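Local coordinates for GTPase-activating protein skywalker (Drosophila melanogaster, PDB 6R82), which acts as a GTPase-activating protein for Rab35, controls synaptic vesicle protein recycling through endosomal trafficking, and is represented here by its TLDc domain, at residues Leu33-Glu38 against Val49-His54; Thr57-Lys62 against Leu179-Phe184; Tyr72-Trp77 against Phe93-Thr98; Glu126-Ala131 against Lys161-Pro166. All coordinates share one frame; numbering follows the deposited sequence.

Contact 1 of 4, residues Leu33-Glu38 against Val49-His54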
loop_
_atom_site.group_PDB
_atom_site.type_symbol
_atom_site.label_atom_id
_atom_site.label_comp_id
_atom_site.label_asym_id
_atom_site.label_seq_id
_atom_site.Cartn_x
_atom_site.Cartn_y
_atom_site.Cartn_z
ATOM N N LEU A 33 -11.058 -2.016 -9.036
ATOM C CA LEU A 33 -10.295 -0.776 -8.988
ATOM C C LEU A 33 -11.075 0.275 -8.207
ATOM O O LEU A 33 -12.162 0.680 -8.631
ATOM C CB LEU A 33 -10.025 -0.289 -10.412
ATOM C CG LEU A 33 -9.329 1.069 -10.475
ATOM C CD1 LEU A 33 -7.875 0.871 -10.041
ATOM C CD2 LEU A 33 -9.443 1.705 -11.867
ATOM N N LEU A 34 -10.524 0.724 -7.070
ATOM C CA LEU A 34 -11.191 1.742 -6.246
ATOM C C LEU A 34 -10.784 3.168 -6.606
ATOM O O LEU A 34 -11.597 4.092 -6.466
ATOM C CB LEU A 34 -10.882 1.528 -4.756
ATOM C CG LEU A 34 -11.103 0.112 -4.209
ATOM C CD1 LEU A 34 -10.619 0.008 -2.765
ATOM C CD2 LEU A 34 -12.594 -0.265 -4.315
ATOM N N TYR A 35 -9.540 3.366 -7.036
ATOM C CA TYR A 35 -8.977 4.703 -7.179
ATOM C C TYR A 35 -7.806 4.627 -8.131
ATOM O O TYR A 35 -6.953 3.742 -7.988
ATOM C CB TYR A 35 -8.498 5.270 -5.829
ATOM C CG TYR A 35 -7.913 6.687 -5.934
ATOM C CD1 TYR A 35 -8.746 7.804 -5.958
ATOM C CD2 TYR A 35 -6.543 6.895 -6.030
ATOM C CE1 TYR A 35 -8.232 9.085 -6.063
ATOM C CE2 TYR A 35 -6.019 8.177 -6.134
ATOM C CZ TYR A 35 -6.871 9.261 -6.148
ATOM O OH TYR A 35 -6.366 10.535 -6.260
ATOM N N THR A 36 -7.751 5.562 -9.081
ATOM C CA THR A 36 -6.573 5.718 -9.920
ATOM C C THR A 36 -6.316 7.196 -10.185
ATOM O O THR A 36 -7.239 7.957 -10.489
ATOM C CB THR A 36 -6.702 4.975 -11.257
ATOM O OG1 THR A 36 -5.576 5.302 -12.083
ATOM C CG2 THR A 36 -7.967 5.386 -11.973
ATOM N N THR A 37 -5.047 7.583 -10.089
ATOM C CA THR A 37 -4.654 8.962 -10.355
ATOM C C THR A 37 -4.851 9.343 -11.815
ATOM O O THR A 37 -4.875 10.535 -12.134
ATOM C CB THR A 37 -3.202 9.164 -9.956
ATOM O OG1 THR A 37 -2.406 8.144 -10.572
ATOM C CG2 THR A 37 -3.053 9.046 -8.450
ATOM N N GLU A 38 -5.017 8.359 -12.701
ATOM C CA GLU A 38 -5.299 8.643 -14.101
ATOM C C GLU A 38 -6.716 9.162 -14.329
ATOM O O GLU A 38 -6.965 9.780 -15.371
ATOM C CB GLU A 38 -5.066 7.387 -14.948
ATOM C CG GLU A 38 -3.593 7.105 -15.287
ATOM C CD GLU A 38 -3.433 6.135 -16.461
ATOM O OE1 GLU A 38 -3.181 6.597 -17.602
ATOM O OE2 GLU A 38 -3.565 4.909 -16.241
ATOM N N VAL A 49 -11.885 9.682 0.171
ATOM C CA VAL A 49 -13.309 9.609 -0.132
ATOM C C VAL A 49 -13.637 8.305 -0.865
ATOM O O VAL A 49 -14.684 7.682 -0.629
ATOM C CB VAL A 49 -13.735 10.846 -0.945
ATOM C CG1 VAL A 49 -15.113 10.651 -1.515
ATOM C CG2 VAL A 49 -13.673 12.125 -0.069
ATOM N N ARG A 50 -12.737 7.858 -1.739
ATOM C CA ARG A 50 -13.029 6.689 -2.560
ATOM C C ARG A 50 -12.640 5.367 -1.901
ATOM O O ARG A 50 -13.314 4.355 -2.122
ATOM C CB ARG A 50 -12.345 6.823 -3.926
ATOM C CG ARG A 50 -13.211 7.632 -4.905
ATOM C CD ARG A 50 -12.791 7.486 -6.360
ATOM N NE ARG A 50 -13.682 8.237 -7.257
ATOM C CZ ARG A 50 -14.710 7.704 -7.915
ATOM N NH1 ARG A 50 -15.000 6.405 -7.804
ATOM N NH2 ARG A 50 -15.450 8.467 -8.696
ATOM N N VAL A 51 -11.577 5.317 -1.101
ATOM C CA VAL A 51 -11.041 4.030 -0.661
ATOM C C VAL A 51 -11.270 3.732 0.812
ATOM O O VAL A 51 -11.051 2.581 1.230
ATOM C CB VAL A 51 -9.533 3.888 -0.982
ATOM C CG1 VAL A 51 -9.220 4.353 -2.404
ATOM C CG2 VAL A 51 -8.663 4.619 0.048
ATOM N N GLU A 52 -11.675 4.711 1.625
ATOM C CA GLU A 52 -11.368 4.604 3.058
ATOM C C GLU A 52 -12.212 3.574 3.802
ATOM O O GLU A 52 -11.815 3.151 4.894
ATOM C CB GLU A 52 -11.511 5.970 3.743
ATOM C CG GLU A 52 -12.931 6.481 3.904
ATOM C CD GLU A 52 -12.945 7.864 4.570
ATOM O OE1 GLU A 52 -11.882 8.297 5.086
ATOM O OE2 GLU A 52 -14.007 8.512 4.577
ATOM N N GLN A 53 -13.346 3.133 3.252
ATOM C CA GLN A 53 -14.136 2.093 3.913
ATOM C C GLN A 53 -13.893 0.677 3.363
ATOM O O GLN A 53 -14.542 -0.276 3.824
ATOM C CB GLN A 53 -15.629 2.441 3.847
ATOM C CG GLN A 53 -16.028 3.702 4.687
ATOM C CD GLN A 53 -16.002 3.445 6.202
ATOM O OE1 GLN A 53 -15.331 2.532 6.680
ATOM N NE2 GLN A 53 -16.759 4.239 6.954
ATOM N N HIS A 54 -12.955 0.500 2.434
ATOM C CA HIS A 54 -12.633 -0.836 1.912
ATOM C C HIS A 54 -11.537 -1.504 2.732
ATOM O O HIS A 54 -10.586 -0.851 3.156
ATOM C CB HIS A 54 -12.178 -0.762 0.453
ATOM C CG HIS A 54 -13.286 -0.455 -0.507
ATOM N ND1 HIS A 54 -14.039 -1.438 -1.114
ATOM C CD2 HIS A 54 -13.764 0.723 -0.969
ATOM C CE1 HIS A 54 -14.955 -0.879 -1.890
ATOM N NE2 HIS A 54 -14.801 0.434 -1.828
HETATM O O HOH W 1 -14.352 3.891 -6.280
#
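With CG anti to the carbonyl carbon in both residues (chi1 -51° in Leu34, -72° in His54), the two side chains reach toward each other and meet tip to tip. Leu34 CD2 settles over one face of the imidazole, 3.4 Å from the His54 ring centroid and 13° off its normal, a close CH-pi contact. The second methyl slides to the root of the ring, Leu34 CD1 lying 3.5 Å from His54 CG. A type I turn from Val51 to His54, closed by His54 N donating to Val51 O, presents the ring. Next to it, Tyr35 CB packs 3.6 Å from Val51 CG1, and the extended Arg50 chain crosses Tyr35, with CD at the edge of the phenol ring. A classic beta bulge sets Leu34 and Tyr35 together opposite Val181, where strand 30-36 packs against helix 44-51. An alanine here in place of His54 removes the ring over which Leu34 CD2 sits and would probably loosen the turn's hold on the strand. Polar linkage is indirect: a water donates to Leu34 O at 2.8 Å and accepts from Arg50 NH1 at 3.0 Å, so the join rests chiefly on apolar and CH-pi packing, with a single water carrying the polar link.

Contact 2 of 4, residues Thr57-Lys62 against Leu179-Phe184; sequences TLLMIK and LEVYGF
Leu58 O is gripped twice: by the Tyr182 N-H, 2.9 Å from N to O at 166° and in the carbonyl plane, and by a weaker CA-H...O contact from Val181 CA at 3.3 Å. Tyr182 O takes the Leu58 N-H in return, and a second reciprocal pair joins Met60 to Glu180, where the bond from Met60 N to Glu180 O, 2.8 Å long, runs nearly along the C=O axis. Between these hydrogen-bonded pairs sits the non-hydrogen-bonded pair Leu59-Val181, with Ile61-Leu179 following. On that face Leu179 CD1 wedges between two neighbours, 3.6 Å from Ile61 CG1 and 3.7 Å from Leu59 CD2. The opposite face carries Leu58, Met60, Glu180 and Tyr182, with helix 13-18 packed on Leu58 and Met60. Here Tyr182 OH donates to Glu180 OE1 at 3.0 Å, coming from above the carboxylate plane, while Lys62, bent along its chain, brings NZ to 3.8 Å from Glu180 OE1 in a long salt bridge. An alanine in place of Glu180 takes away the carboxylate, and would probably leave the Tyr182 hydroxyl less firmly placed and the buried ammonium less well compensated. Running at 163° to each other, with strands 68-73 and 30-36 on their outer flanks, the pair lies within the antiparallel strands of the TLDc beta-sandwich.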
loop_
_atom_site.group_PDB
_atom_site.type_symbol
_atom_site.label_atom_id
_atom_site.label_comp_id
_atom_site.label_asym_id
_atom_site.label_seq_id
_atom_site.Cartn_x
_atom_site.Cartn_y
_atom_site.Cartn_z
ATOM N N THR A 57 -6.874 -3.742 1.073
ATOM C CA THR A 57 -6.666 -3.093 -0.217
ATOM C C THR A 57 -5.266 -3.403 -0.722
ATOM O O THR A 57 -4.391 -3.839 0.023
ATOM C CB THR A 57 -6.862 -1.561 -0.171
ATOM O OG1 THR A 57 -6.001 -0.994 0.817
ATOM C CG2 THR A 57 -8.307 -1.196 0.157
ATOM N N LEU A 58 -5.076 -3.185 -2.011
ATOM C CA LEU A 58 -3.801 -3.405 -2.674
ATOM C C LEU A 58 -3.399 -2.095 -3.336
ATOM O O LEU A 58 -4.125 -1.577 -4.193
ATOM C CB LEU A 58 -3.902 -4.535 -3.708
ATOM C CG LEU A 58 -2.589 -5.036 -4.322
ATOM C CD1 LEU A 58 -1.617 -5.462 -3.232
ATOM C CD2 LEU A 58 -2.868 -6.206 -5.247
ATOM N N LEU A 59 -2.263 -1.558 -2.925
ATOM C CA LEU A 59 -1.785 -0.271 -3.409
ATOM C C LEU A 59 -0.631 -0.515 -4.374
ATOM O O LEU A 59 0.307 -1.246 -4.042
ATOM C CB LEU A 59 -1.348 0.606 -2.231
ATOM C CG LEU A 59 -1.188 2.096 -2.512
ATOM C CD1 LEU A 59 -1.656 2.927 -1.316
ATOM C CD2 LEU A 59 0.262 2.386 -2.853
ATOM N N MET A 60 -0.708 0.077 -5.563
ATOM C CA MET A 60 0.311 -0.109 -6.593
ATOM C C MET A 60 0.796 1.242 -7.100
ATOM O O MET A 60 -0.002 2.042 -7.592
ATOM C CB MET A 60 -0.223 -0.939 -7.758
ATOM C CG MET A 60 0.884 -1.722 -8.460
ATOM S SD MET A 60 0.218 -3.026 -9.493
ATOM C CE MET A 60 -0.816 -3.920 -8.318
ATOM N N ILE A 61 2.103 1.472 -7.016
ATOM C CA ILE A 61 2.724 2.723 -7.441
ATOM C C ILE A 61 3.581 2.455 -8.668
ATOM O O ILE A 61 4.413 1.538 -8.668
ATOM C CB ILE A 61 3.577 3.344 -6.320
ATOM C CG1 ILE A 61 2.693 3.709 -5.127
ATOM C CG2 ILE A 61 4.348 4.571 -6.836
ATOM C CD1 ILE A 61 3.438 3.843 -3.827
ATOM N N LYS A 62 3.389 3.265 -9.701
ATOM C CA LYS A 62 4.258 3.289 -10.871
ATOM C C LYS A 62 4.973 4.642 -10.878
ATOM O O LYS A 62 4.325 5.689 -10.993
ATOM C CB LYS A 62 3.448 3.061 -12.148
ATOM C CG LYS A 62 2.947 1.605 -12.340
ATOM C CD LYS A 62 1.482 1.545 -12.804
ATOM C CE LYS A 62 0.762 0.302 -12.287
ATOM N NZ LYS A 62 0.458 0.381 -10.824
ATOM N N LEU A 179 -0.866 6.062 -9.524
ATOM C CA LEU A 179 -1.161 5.275 -8.340
ATOM C C LEU A 179 -2.516 4.606 -8.525
ATOM O O LEU A 179 -3.462 5.237 -9.005
ATOM C CB LEU A 179 -1.158 6.146 -7.084
ATOM C CG LEU A 179 -1.545 5.357 -5.835
ATOM C CD1 LEU A 179 -0.468 5.483 -4.798
ATOM C CD2 LEU A 179 -2.861 5.867 -5.302
ATOM N N GLU A 180 -2.590 3.326 -8.156
ATOM C CA GLU A 180 -3.813 2.541 -8.240
ATOM C C GLU A 180 -4.079 1.852 -6.908
ATOM O O GLU A 180 -3.149 1.371 -6.256
ATOM C CB GLU A 180 -3.716 1.485 -9.354
ATOM C CG GLU A 180 -3.981 2.048 -10.755
ATOM C CD GLU A 180 -3.690 1.046 -11.881
ATOM O OE1 GLU A 180 -3.186 -0.072 -11.592
ATOM O OE2 GLU A 180 -3.963 1.395 -13.059
ATOM N N VAL A 181 -5.354 1.808 -6.511
ATOM C CA VAL A 181 -5.790 1.081 -5.322
ATOM C C VAL A 181 -6.910 0.123 -5.719
ATOM O O VAL A 181 -7.885 0.536 -6.351
ATOM C CB VAL A 181 -6.273 2.024 -4.200
ATOM C CG1 VAL A 181 -6.506 1.221 -2.908
ATOM C CG2 VAL A 181 -5.258 3.129 -3.956
ATOM N N TYR A 182 -6.769 -1.145 -5.339
ATOM C CA TYR A 182 -7.764 -2.180 -5.583
ATOM C C TYR A 182 -8.390 -2.609 -4.267
ATOM O O TYR A 182 -7.708 -2.667 -3.243
ATOM C CB TYR A 182 -7.133 -3.406 -6.277
ATOM C CG TYR A 182 -6.646 -3.097 -7.677
ATOM C CD1 TYR A 182 -5.369 -2.582 -7.891
ATOM C CD2 TYR A 182 -7.467 -3.297 -8.778
ATOM C CE1 TYR A 182 -4.921 -2.275 -9.175
ATOM C CE2 TYR A 182 -7.033 -2.985 -10.062
ATOM C CZ TYR A 182 -5.756 -2.479 -10.251
ATOM O OH TYR A 182 -5.320 -2.179 -11.524
ATOM N N GLY A 183 -9.693 -2.897 -4.301
ATOM C CA GLY A 183 -10.365 -3.614 -3.246
ATOM C C GLY A 183 -10.771 -5.012 -3.691
ATOM O O GLY A 183 -10.373 -5.499 -4.750
ATOM N N PHE A 184 -11.586 -5.659 -2.857
ATOM C CA PHE A 184 -12.007 -7.032 -3.128
ATOM C C PHE A 184 -13.485 -7.189 -2.809
ATOM O O PHE A 184 -13.934 -6.793 -1.728
ATOM C CB PHE A 184 -11.176 -8.037 -2.313
ATOM C CG PHE A 184 -9.703 -7.943 -2.575
ATOM C CD1 PHE A 184 -8.924 -7.005 -1.906
ATOM C CD2 PHE A 184 -9.093 -8.768 -3.514
ATOM C CE1 PHE A 184 -7.573 -6.895 -2.159
ATOM C CE2 PHE A 184 -7.728 -8.668 -3.762
ATOM C CZ PHE A 184 -6.969 -7.726 -3.084
#

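Contact 3 of 4, residues Tyr72-Trp77 against Phe93-Thr98; sequences YCSSRW and FGTGET
Ser74 CB leans over the 93-98 loop, 3.2 Å from Thr95 OG1, and chi1 of 59° sets the hydroxyl between the backbone N and the carbonyl carbon. From there OG accepts the Thr95 N-H at 2.9 Å and 163°, approaches Thr98 OG1 to 2.9 Å, and shares a hydrogen bond with Ser75 OG in which either could donate. Thr98 OG1 is itself busy, accepting from Ser74 N and donating to Thr95 O at 3.1 Å, so one carbonyl receives both the backbone N-H and the hydroxyl of Thr98. These bonds brace a type I turn from Thr95 to Thr98, overlapped by an ST turn in which Thr95 OG1 accepts from Glu97 N. The arrangement closes the base of the long excursion between the antiparallel neighbours 68-73 and 99-104 of the TLDc sheet. Gly94 passes beside Ser74 and Ser75 with backbone angles that would jam a CB against the preceding carbonyl. At the far end Phe93 comes up to Trp77, its CZ 3.8 Å from Trp77 CE3, which lies at the phenyl edge; the planes are 84° apart. Phe93 CE2 also rests 3.2 Å from Arg76 O. At the strand end a water links Tyr72 OH, at 2.6 Å, to Glu97 OE1, while Glu97 OE2 forms a salt bridge with Arg25.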
loop_
_atom_site.group_PDB
_atom_site.type_symbol
_atom_site.label_atom_id
_atom_site.label_comp_id
_atom_site.label_asym_id
_atom_site.label_seq_id
_atom_site.Cartn_x
_atom_site.Cartn_y
_atom_site.Cartn_z
ATOM N N TYR A 72 0.160 -4.503 0.166
ATOM C CA TYR A 72 -1.120 -5.040 0.592
ATOM C C TYR A 72 -1.416 -4.466 1.976
ATOM O O TYR A 72 -0.617 -4.634 2.902
ATOM C CB TYR A 72 -1.065 -6.571 0.606
ATOM C CG TYR A 72 -2.285 -7.260 1.169
ATOM C CD1 TYR A 72 -3.421 -7.446 0.393
ATOM C CD2 TYR A 72 -2.303 -7.725 2.469
ATOM C CE1 TYR A 72 -4.546 -8.079 0.905
ATOM C CE2 TYR A 72 -3.430 -8.363 2.994
ATOM C CZ TYR A 72 -4.541 -8.530 2.199
ATOM O OH TYR A 72 -5.646 -9.154 2.712
ATOM N N CYS A 73 -2.550 -3.778 2.115
ATOM C CA CYS A 73 -2.920 -3.117 3.362
ATOM C C CYS A 73 -4.079 -3.843 4.022
ATOM O O CYS A 73 -5.153 -3.970 3.431
ATOM C CB CYS A 73 -3.294 -1.661 3.102
ATOM S SG CYS A 73 -1.986 -0.749 2.229
ATOM N N SER A 74 -3.885 -4.260 5.272
ATOM C CA SER A 74 -4.878 -5.094 5.937
ATOM C C SER A 74 -6.146 -4.336 6.347
ATOM O O SER A 74 -7.205 -4.958 6.458
ATOM C CB SER A 74 -4.254 -5.739 7.172
ATOM O OG SER A 74 -3.787 -4.722 8.048
ATOM N N SER A 75 -6.087 -3.022 6.582
ATOM C CA SER A 75 -7.161 -2.343 7.307
ATOM C C SER A 75 -7.666 -1.130 6.539
ATOM O O SER A 75 -6.966 -0.574 5.685
ATOM C CB SER A 75 -6.685 -1.906 8.702
ATOM O OG SER A 75 -6.007 -2.967 9.335
ATOM N N ARG A 76 -8.891 -0.705 6.860
ATOM C CA ARG A 76 -9.443 0.445 6.153
ATOM C C ARG A 76 -8.701 1.724 6.531
ATOM O O ARG A 76 -8.296 1.917 7.683
ATOM C CB ARG A 76 -10.945 0.590 6.405
ATOM C CG ARG A 76 -11.395 0.247 7.739
ATOM C CD ARG A 76 -12.905 0.116 7.831
ATOM N NE ARG A 76 -13.123 -0.081 9.248
ATOM C CZ ARG A 76 -13.772 0.748 10.051
ATOM N NH1 ARG A 76 -14.356 1.843 9.567
ATOM N NH2 ARG A 76 -13.861 0.445 11.340
ATOM N N TRP A 77 -8.478 2.578 5.537
ATOM C CA TRP A 77 -7.805 3.839 5.818
ATOM C C TRP A 77 -8.658 4.727 6.712
ATOM O O TRP A 77 -8.124 5.631 7.353
ATOM C CB TRP A 77 -7.439 4.547 4.511
ATOM C CG TRP A 77 -6.285 3.880 3.772
ATOM C CD1 TRP A 77 -6.374 3.085 2.670
ATOM C CD2 TRP A 77 -4.888 3.963 4.094
ATOM N NE1 TRP A 77 -5.124 2.661 2.290
ATOM C CE2 TRP A 77 -4.193 3.183 3.147
ATOM C CE3 TRP A 77 -4.159 4.610 5.099
ATOM C CZ2 TRP A 77 -2.793 3.044 3.156
ATOM C CZ3 TRP A 77 -2.764 4.459 5.120
ATOM C CH2 TRP A 77 -2.099 3.688 4.146
ATOM N N PHE A 93 -1.642 2.064 12.511
ATOM C CA PHE A 93 -2.701 1.078 12.679
ATOM C C PHE A 93 -2.482 -0.055 11.677
ATOM O O PHE A 93 -1.578 -0.000 10.842
ATOM C CB PHE A 93 -4.088 1.723 12.521
ATOM C CG PHE A 93 -4.345 2.300 11.140
ATOM C CD1 PHE A 93 -3.795 3.517 10.763
ATOM C CD2 PHE A 93 -5.135 1.612 10.224
ATOM C CE1 PHE A 93 -4.032 4.056 9.503
ATOM C CE2 PHE A 93 -5.372 2.132 8.963
ATOM C CZ PHE A 93 -4.819 3.359 8.596
ATOM N N GLY A 94 -3.299 -1.099 11.778
ATOM C CA GLY A 94 -3.237 -2.234 10.865
ATOM C C GLY A 94 -2.825 -3.524 11.559
ATOM O O GLY A 94 -2.593 -3.571 12.766
ATOM N N THR A 95 -2.764 -4.596 10.767
ATOM C CA THR A 95 -2.374 -5.905 11.281
ATOM C C THR A 95 -1.166 -6.447 10.525
ATOM O O THR A 95 -0.763 -5.932 9.475
ATOM C CB THR A 95 -3.509 -6.936 11.176
ATOM O OG1 THR A 95 -3.560 -7.433 9.829
ATOM C CG2 THR A 95 -4.840 -6.337 11.558
ATOM N N GLY A 96 -0.617 -7.536 11.073
ATOM C CA GLY A 96 0.539 -8.220 10.531
ATOM C C GLY A 96 0.331 -8.921 9.203
ATOM O O GLY A 96 1.296 -9.496 8.686
ATOM N N GLU A 97 -0.885 -8.905 8.638
ATOM C CA GLU A 97 -1.089 -9.381 7.268
ATOM C C GLU A 97 -0.630 -8.366 6.232
ATOM O O GLU A 97 -0.439 -8.729 5.064
ATOM C CB GLU A 97 -2.569 -9.738 7.038
ATOM C CG GLU A 97 -3.017 -11.040 7.728
ATOM C CD GLU A 97 -4.368 -11.578 7.198
ATOM O OE1 GLU A 97 -5.400 -10.883 7.357
ATOM O OE2 GLU A 97 -4.399 -12.699 6.625
ATOM N N THR A 98 -0.452 -7.104 6.631
ATOM C CA THR A 98 0.084 -6.081 5.739
ATOM C C THR A 98 1.481 -6.483 5.269
ATOM O O THR A 98 2.281 -6.998 6.049
ATOM C CB THR A 98 0.148 -4.734 6.482
ATOM O OG1 THR A 98 -1.171 -4.332 6.890
ATOM C CG2 THR A 98 0.793 -3.657 5.627
HETATM O O HOH W 2 -5.760 -8.963 5.340
#

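Contact 4 of 4, residues Glu126-Ala131 against Lys161-Pro166; sequences ELFMAA and KTFNNP
Thr162 gives up the most surface in this contact, and its two branches do different work. With chi1 at -68°, OG1 lies anti to the carbonyl carbon and CG2 anti to the backbone N, so hydroxyl and methyl part company. The hydroxyl accepts the Leu127 N-H, 2.8 Å from N to Thr162 OG1 at 161°, and is also hydrogen-bonded to Gly140 O, a carbonyl that can only accept. The methyl goes to the aromatics: Thr162 CG2 touches Phe128 CE1 at 3.5 Å and stands 3.8 Å above the centre of the Phe163 ring, over one face. Phe128 and Phe163, next in buried area, cross at about a right angle, and Phe163 CZ arrives in the plane of the Phe128 ring at its edge, 3.8 Å from Phe128 CD1. Beyond the segments, Trp112 meets Phe128 edge-to-face and Phe163 rests on Leu100 of strand 99-104. The contact thus fastens the loop that follows strand 154-156 to segment 126-131, which carries strand 129-131. One short residue serves both chemistries: a buried hydroxyl is satisfied as donor and acceptor, bridging Leu127 and Gly140, while its methyl fills the angle between two rings, so a single direct hydrogen bond backed by apolar packing joins the segments.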
loop_
_atom_site.group_PDB
_atom_site.type_symbol
_atom_site.label_atom_id
_atom_site.label_comp_id
_atom_site.label_asym_id
_atom_site.label_seq_id
_atom_site.Cartn_x
_atom_site.Cartn_y
_atom_site.Cartn_z
ATOM N N GLU A 126 6.206 -3.160 14.626
ATOM C CA GLU A 126 4.786 -3.440 14.414
ATOM C C GLU A 126 4.042 -2.203 13.925
ATOM O O GLU A 126 2.928 -1.920 14.372
ATOM C CB GLU A 126 4.132 -3.952 15.694
ATOM C CG GLU A 126 4.539 -5.339 16.108
ATOM C CD GLU A 126 3.827 -5.787 17.368
ATOM O OE1 GLU A 126 3.072 -6.785 17.313
ATOM O OE2 GLU A 126 4.016 -5.126 18.415
ATOM N N LEU A 127 4.633 -1.458 12.992
ATOM C CA LEU A 127 4.114 -0.168 12.537
ATOM C C LEU A 127 3.753 -0.289 11.063
ATOM O O LEU A 127 4.627 -0.209 10.197
ATOM C CB LEU A 127 5.143 0.943 12.754
ATOM C CG LEU A 127 5.701 1.168 14.161
ATOM C CD1 LEU A 127 6.703 2.334 14.165
ATOM C CD2 LEU A 127 4.569 1.430 15.149
ATOM N N PHE A 128 2.459 -0.442 10.773
ATOM C CA PHE A 128 2.010 -0.864 9.447
ATOM C C PHE A 128 1.544 0.297 8.572
ATOM O O PHE A 128 2.113 0.529 7.503
ATOM C CB PHE A 128 0.907 -1.921 9.612
ATOM C CG PHE A 128 1.372 -3.140 10.352
ATOM C CD1 PHE A 128 2.419 -3.906 9.858
ATOM C CD2 PHE A 128 0.796 -3.502 11.558
ATOM C CE1 PHE A 128 2.880 -5.021 10.560
ATOM C CE2 PHE A 128 1.248 -4.619 12.256
ATOM C CZ PHE A 128 2.293 -5.377 11.747
ATOM N N MET A 129 0.511 1.022 8.996
ATOM C CA MET A 129 -0.118 2.061 8.188
ATOM C C MET A 129 -0.299 3.317 9.032
ATOM O O MET A 129 -0.586 3.229 10.225
ATOM C CB MET A 129 -1.509 1.620 7.655
ATOM C CG MET A 129 -1.544 0.266 6.903
ATOM S SD MET A 129 -3.231 -0.420 6.752
ATOM C CE MET A 129 -3.985 0.788 5.666
ATOM N N ALA A 130 -0.160 4.481 8.396
ATOM C CA ALA A 130 -0.460 5.765 9.028
ATOM C C ALA A 130 -0.847 6.762 7.941
ATOM O O ALA A 130 -0.350 6.678 6.818
ATOM C CB ALA A 130 0.727 6.290 9.846
ATOM N N ALA A 131 -1.755 7.685 8.260
ATOM C CA ALA A 131 -2.239 8.614 7.241
ATOM C C ALA A 131 -2.884 9.828 7.893
ATOM O O ALA A 131 -3.558 9.710 8.919
ATOM C CB ALA A 131 -3.252 7.935 6.304
ATOM N N LYS A 161 11.932 -0.969 10.069
ATOM C CA LYS A 161 12.094 -2.147 10.917
ATOM C C LYS A 161 10.874 -3.057 10.952
ATOM O O LYS A 161 10.997 -4.220 11.361
ATOM C CB LYS A 161 12.428 -1.732 12.346
ATOM C CG LYS A 161 13.910 -1.558 12.574
ATOM C CD LYS A 161 14.227 -1.100 13.980
ATOM C CE LYS A 161 13.798 -2.112 15.032
ATOM N NZ LYS A 161 12.362 -2.005 15.425
ATOM N N THR A 162 9.694 -2.565 10.583
ATOM C CA THR A 162 8.541 -3.455 10.555
ATOM C C THR A 162 8.680 -4.499 9.447
ATOM O O THR A 162 8.297 -5.656 9.637
ATOM C CB THR A 162 7.257 -2.628 10.414
ATOM O OG1 THR A 162 7.057 -1.862 11.613
ATOM C CG2 THR A 162 6.041 -3.535 10.210
ATOM N N PHE A 163 9.289 -4.133 8.318
ATOM C CA PHE A 163 9.407 -5.029 7.182
ATOM C C PHE A 163 10.839 -5.366 6.780
ATOM O O PHE A 163 11.023 -6.222 5.907
ATOM C CB PHE A 163 8.672 -4.431 5.975
ATOM C CG PHE A 163 7.194 -4.332 6.182
ATOM C CD1 PHE A 163 6.434 -5.481 6.375
ATOM C CD2 PHE A 163 6.564 -3.095 6.232
ATOM C CE1 PHE A 163 5.065 -5.404 6.590
ATOM C CE2 PHE A 163 5.192 -3.005 6.438
ATOM C CZ PHE A 163 4.440 -4.157 6.619
ATOM N N ASN A 164 11.848 -4.728 7.383
ATOM C CA ASN A 164 13.267 -4.993 7.108
ATOM C C ASN A 164 13.567 -5.015 5.614
ATOM O O ASN A 164 14.259 -5.899 5.105
ATOM C CB ASN A 164 13.726 -6.294 7.763
ATOM C CG ASN A 164 15.231 -6.324 7.989
ATOM O OD1 ASN A 164 16.003 -6.619 7.073
ATOM N ND2 ASN A 164 15.653 -6.002 9.208
ATOM N N ASN A 165 13.046 -4.033 4.915
ATOM C CA ASN A 165 13.150 -3.927 3.473
ATOM C C ASN A 165 14.300 -3.017 3.079
ATOM O O ASN A 165 14.773 -2.210 3.885
ATOM C CB ASN A 165 11.850 -3.360 2.902
ATOM C CG ASN A 165 11.497 -2.023 3.513
ATOM O OD1 ASN A 165 11.222 -1.942 4.709
ATOM N ND2 ASN A 165 11.513 -0.966 2.705
ATOM N N PRO A 166 14.775 -3.116 1.843
ATOM C CA PRO A 166 15.601 -2.054 1.282
ATOM C C PRO A 166 14.719 -1.004 0.634
ATOM O O PRO A 166 13.528 -1.257 0.395
ATOM C CB PRO A 166 16.443 -2.792 0.234
ATOM C CG PRO A 166 15.495 -3.826 -0.284
ATOM C CD PRO A 166 14.679 -4.266 0.925
#

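How the contacts relate
From the N terminus, contact 1 comes first and closes a short loop, folding helix 44-51 back onto strand 30-36. Contact 2 then opens at strand 57-63 and closes only at strand 173-185, the last strand of the chain, enclosing most of the domain. Contacts 3 and 4 both fall within that span, one after the other: contact 3 closes the excursion between strands 68-73 and 99-104, contact 4 the stretch from strand 129-131 to the loop after 154-156. None cross. Strand 173-185 joins contacts 1 and 2 by pairing with strand 30-36, strand 68-73 carries contact 2 into contact 3, and Phe93 with Met129 passes on to contact 4.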